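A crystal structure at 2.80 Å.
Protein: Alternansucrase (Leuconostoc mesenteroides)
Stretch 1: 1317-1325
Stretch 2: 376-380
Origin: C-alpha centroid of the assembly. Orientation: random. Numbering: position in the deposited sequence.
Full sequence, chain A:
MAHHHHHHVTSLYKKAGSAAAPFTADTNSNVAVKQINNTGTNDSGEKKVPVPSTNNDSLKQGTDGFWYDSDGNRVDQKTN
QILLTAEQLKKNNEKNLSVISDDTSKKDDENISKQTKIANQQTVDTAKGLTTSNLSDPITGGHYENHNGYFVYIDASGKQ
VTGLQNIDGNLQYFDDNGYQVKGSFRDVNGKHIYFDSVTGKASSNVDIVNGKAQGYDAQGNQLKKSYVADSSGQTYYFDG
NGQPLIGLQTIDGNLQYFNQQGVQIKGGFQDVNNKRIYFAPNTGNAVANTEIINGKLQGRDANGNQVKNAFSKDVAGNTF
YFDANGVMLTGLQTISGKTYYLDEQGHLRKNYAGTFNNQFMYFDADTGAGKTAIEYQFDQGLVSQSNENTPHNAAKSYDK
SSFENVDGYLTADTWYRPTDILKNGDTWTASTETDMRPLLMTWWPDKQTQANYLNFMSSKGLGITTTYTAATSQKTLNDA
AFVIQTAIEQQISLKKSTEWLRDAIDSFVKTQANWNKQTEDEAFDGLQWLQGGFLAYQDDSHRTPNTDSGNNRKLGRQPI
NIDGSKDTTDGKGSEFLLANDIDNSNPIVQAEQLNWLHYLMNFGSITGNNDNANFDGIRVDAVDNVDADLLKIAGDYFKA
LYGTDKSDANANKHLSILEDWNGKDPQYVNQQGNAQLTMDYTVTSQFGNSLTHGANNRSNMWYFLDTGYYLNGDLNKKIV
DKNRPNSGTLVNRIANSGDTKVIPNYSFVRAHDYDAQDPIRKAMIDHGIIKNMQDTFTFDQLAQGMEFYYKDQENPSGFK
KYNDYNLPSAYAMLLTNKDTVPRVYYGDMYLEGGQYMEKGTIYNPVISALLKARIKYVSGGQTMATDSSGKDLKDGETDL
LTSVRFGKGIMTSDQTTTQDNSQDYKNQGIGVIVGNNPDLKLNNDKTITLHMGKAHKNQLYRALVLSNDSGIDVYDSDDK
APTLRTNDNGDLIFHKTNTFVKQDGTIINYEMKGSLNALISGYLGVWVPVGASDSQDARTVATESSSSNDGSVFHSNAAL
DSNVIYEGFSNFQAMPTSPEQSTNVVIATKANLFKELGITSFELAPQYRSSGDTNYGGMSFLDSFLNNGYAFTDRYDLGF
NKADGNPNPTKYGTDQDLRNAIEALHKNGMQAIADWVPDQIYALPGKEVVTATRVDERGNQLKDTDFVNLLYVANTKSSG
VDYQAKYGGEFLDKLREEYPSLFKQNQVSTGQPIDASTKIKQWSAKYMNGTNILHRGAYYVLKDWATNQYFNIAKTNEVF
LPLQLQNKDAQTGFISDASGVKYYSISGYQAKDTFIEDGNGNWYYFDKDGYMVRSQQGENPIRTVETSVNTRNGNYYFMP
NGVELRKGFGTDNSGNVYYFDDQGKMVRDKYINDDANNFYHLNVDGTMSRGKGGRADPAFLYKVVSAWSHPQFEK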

# COMPACT_ATOMS: atom_id res chain seq x y z
N GLU A 1317 15.77 32.09 8.51
CA GLU A 1317 16.93 31.35 9.00
C GLU A 1317 18.21 31.99 8.49
O GLU A 1317 18.34 32.22 7.29
CB GLU A 1317 16.86 29.90 8.50
CG GLU A 1317 17.98 29.02 9.04
CD GLU A 1317 18.00 27.63 8.45
OE1 GLU A 1317 17.27 27.38 7.47
OE2 GLU A 1317 18.75 26.78 9.00
N ASP A 1318 19.17 32.22 9.38
CA ASP A 1318 20.44 32.80 8.96
C ASP A 1318 21.40 31.74 8.44
O ASP A 1318 21.07 30.57 8.37
CB ASP A 1318 21.05 33.69 10.09
CG ASP A 1318 21.71 32.90 11.22
OD1 ASP A 1318 22.22 31.78 11.00
OD2 ASP A 1318 21.76 33.44 12.33
N GLY A 1319 22.59 32.17 8.08
CA GLY A 1319 23.61 31.30 7.50
C GLY A 1319 24.22 30.30 8.47
O GLY A 1319 24.71 29.28 8.04
N ASN A 1320 24.16 30.59 9.76
CA ASN A 1320 24.65 29.66 10.79
C ASN A 1320 23.61 28.66 11.33
O ASN A 1320 23.91 27.87 12.21
CB ASN A 1320 25.22 30.47 11.94
CG ASN A 1320 26.34 31.33 11.50
OD1 ASN A 1320 27.32 30.85 10.96
ND2 ASN A 1320 26.18 32.63 11.69
N GLY A 1321 22.39 28.70 10.82
CA GLY A 1321 21.37 27.76 11.25
C GLY A 1321 20.43 28.25 12.32
O GLY A 1321 19.54 27.51 12.72
N ASN A 1322 20.58 29.49 12.76
CA ASN A 1322 19.66 30.07 13.72
C ASN A 1322 18.38 30.58 13.07
O ASN A 1322 18.41 31.06 11.94
CB ASN A 1322 20.32 31.21 14.49
CG ASN A 1322 21.63 30.79 15.15
OD1 ASN A 1322 21.63 29.99 16.08
ND2 ASN A 1322 22.73 31.33 14.67
N TRP A 1323 17.27 30.47 13.80
CA TRP A 1323 15.97 30.90 13.30
C TRP A 1323 15.49 32.13 14.02
O TRP A 1323 15.73 32.28 15.22
CB TRP A 1323 14.93 29.79 13.44
CG TRP A 1323 15.05 28.75 12.38
CD1 TRP A 1323 15.86 27.64 12.40
CD2 TRP A 1323 14.35 28.71 11.14
NE1 TRP A 1323 15.69 26.92 11.25
CE2 TRP A 1323 14.76 27.55 10.46
CE3 TRP A 1323 13.38 29.53 10.54
CZ2 TRP A 1323 14.28 27.21 9.20
CZ3 TRP A 1323 12.88 29.17 9.28
CH2 TRP A 1323 13.34 28.02 8.63
N TYR A 1324 14.79 32.99 13.28
CA TYR A 1324 14.23 34.24 13.80
C TYR A 1324 12.80 34.43 13.32
O TYR A 1324 12.41 33.91 12.27
CB TYR A 1324 15.07 35.42 13.30
CG TYR A 1324 16.55 35.26 13.59
CD1 TYR A 1324 17.37 34.59 12.70
CD2 TYR A 1324 17.10 35.76 14.75
CE1 TYR A 1324 18.70 34.43 12.96
CE2 TYR A 1324 18.44 35.61 15.02
CZ TYR A 1324 19.23 34.95 14.13
OH TYR A 1324 20.57 34.79 14.41
N TYR A 1325 12.01 35.18 14.09
CA TYR A 1325 10.70 35.61 13.63
C TYR A 1325 10.64 37.15 13.51
O TYR A 1325 11.00 37.87 14.44
CB TYR A 1325 9.61 35.13 14.59
CG TYR A 1325 8.27 35.63 14.18
CD1 TYR A 1325 7.67 35.19 13.00
CD2 TYR A 1325 7.60 36.57 14.92
CE1 TYR A 1325 6.45 35.69 12.59
CE2 TYR A 1325 6.38 37.06 14.52
CZ TYR A 1325 5.82 36.63 13.35
OH TYR A 1325 4.60 37.10 12.95
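Stretch 2, residues 376-380: YQFDQ

Stretch 2, residues 376 to 380, has no regular helix or strand. It lies as an irregular, mostly open segment against a turn and the start of a strand in stretch 1, more than 900 residues away in the same chain. The nearest CA atoms across the contact are those of Asp1318 and Phe378, 6.0 Å apart, and the contact buries 255 Å² in all. Backbone angles in stretch 2 alternate: Tyr376, Phe378 and Gln380 are extended, whereas Gln377 and Asp379 have psi near zero and bend the chain. It runs past the turn, and no backbone-to-backbone hydrogen bond joins the two stretches.

Glu1317, the first residue of stretch 1, is out of reach of the other segment. Asp1318 opens a type I beta turn that ends at Gly1321, and its buried carboxylate organizes the loop. OD1 accepts weak hydrogen bonds from the backbone N of Asn1320 (2.6 Å) and the backbone N of Asn1322 (3.3 Å), while OD2 accepts from Tyr1324 OH at 2.8 Å and from Asn1322 ND2 at 3.3 Å. A short acidic side chain in the p rotamer suits this place, since it can fold back over the turn. Its main chain helps close the loop: Asp1318 N donates to Asn1322 O at 2.9 Å, and Asp1318 O receives a weak bond from Gly1321 N at 3.4 Å. Across the interface, Asp1318 OD2 packs 3.7 Å from Phe378 CA.

Gly1319 has no side chain to offer, but its N gives a weak 3.4 Å hydrogen bond to a water that also accepts one from Asp379 N at 3.2 Å, so this water bridges the two backbones. Asn1320 follows and makes the direct hydrogen bonds between the stretches. Its ND2 donates to Asp379 OD2 at 3.1 Å and, weakly and at a poor angle, to Gln377 O at 2.9 Å. An amide suits the position because its two N-H groups can serve two acceptors, one a side chain and the other a backbone carbonyl. Asp379 has its CA-to-CB bond sideways, yet the end of its side chain comes nearer.

Gly1321 closes the turn with phi at 96°, where a CB would be jammed against the carbonyl O of Asn1320; glycine is the natural choice. Asn1322 points toward stretch 2, and its ND2, bound to Asp1318, lies 3.5 Å from Gln377 CB. Gln377 starts toward stretch 1, but the end of its side chain leads away, leaving its aliphatic base at the contact.

The strand begins at Trp1323, which is out of reach, as is Tyr1325; between them Tyr1324 points toward stretch 2. Its ring carbon CZ lies 4.1 Å from Phe378 CD2, and its OH meets the edge of the phenylalanine ring, with OH to CD2 at 3.8 Å. A tyrosine suits this place by combining an apolar ring with a hydroxyl that reaches Asp1318. That hydroxyl also accepts a hydrogen bond from a water 2.8 Å from OH, and the same water accepts one from Gln377 N at 3.0 Å.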

# COMPACT_ATOMS: atom_id res chain seq x y z
N TYR A 376 24.62 39.26 18.59
CA TYR A 376 23.90 38.74 17.44
C TYR A 376 24.72 37.63 16.79
O TYR A 376 25.89 37.76 16.63
CB TYR A 376 23.57 39.84 16.46
CG TYR A 376 22.53 40.81 16.99
CD1 TYR A 376 21.27 40.36 17.43
CD2 TYR A 376 22.78 42.18 17.04
CE1 TYR A 376 20.32 41.26 17.89
CE2 TYR A 376 21.84 43.07 17.52
CZ TYR A 376 20.60 42.62 17.93
OH TYR A 376 19.65 43.51 18.39
N GLN A 377 24.07 36.52 16.46
CA GLN A 377 24.72 35.38 15.84
C GLN A 377 24.66 35.37 14.33
O GLN A 377 25.30 34.54 13.69
CB GLN A 377 24.09 34.08 16.34
CG GLN A 377 24.18 33.88 17.84
CD GLN A 377 25.60 33.85 18.32
OE1 GLN A 377 26.31 32.89 18.08
NE2 GLN A 377 26.02 34.90 18.98
N PHE A 378 23.87 36.28 13.76
CA PHE A 378 23.85 36.44 12.30
C PHE A 378 25.13 37.10 11.82
O PHE A 378 25.64 37.98 12.48
CB PHE A 378 22.58 37.14 11.79
CG PHE A 378 22.27 38.41 12.49
CD1 PHE A 378 22.91 39.57 12.14
CD2 PHE A 378 21.28 38.45 13.48
CE1 PHE A 378 22.62 40.75 12.77
CE2 PHE A 378 20.96 39.63 14.11
CZ PHE A 378 21.64 40.79 13.76
N ASP A 379 25.65 36.62 10.69
CA ASP A 379 26.97 36.99 10.20
C ASP A 379 26.88 37.80 8.90
O ASP A 379 27.89 38.00 8.25
CB ASP A 379 27.85 35.72 9.94
CG ASP A 379 28.59 35.21 11.20
OD1 ASP A 379 28.85 36.02 12.13
OD2 ASP A 379 28.93 33.99 11.23
N GLN A 380 25.69 38.26 8.52
CA GLN A 380 25.50 38.92 7.22
C GLN A 380 24.86 40.32 7.38
O GLN A 380 23.69 40.43 7.68
CB GLN A 380 24.62 38.03 6.31
CG GLN A 380 24.35 38.56 4.90
CD GLN A 380 25.62 38.73 4.07
OE1 GLN A 380 26.39 37.78 3.88
NE2 GLN A 380 25.84 39.95 3.54
O HOH W 1 21.03 36.52 16.57
O HOH W 2 24.40 35.02 8.19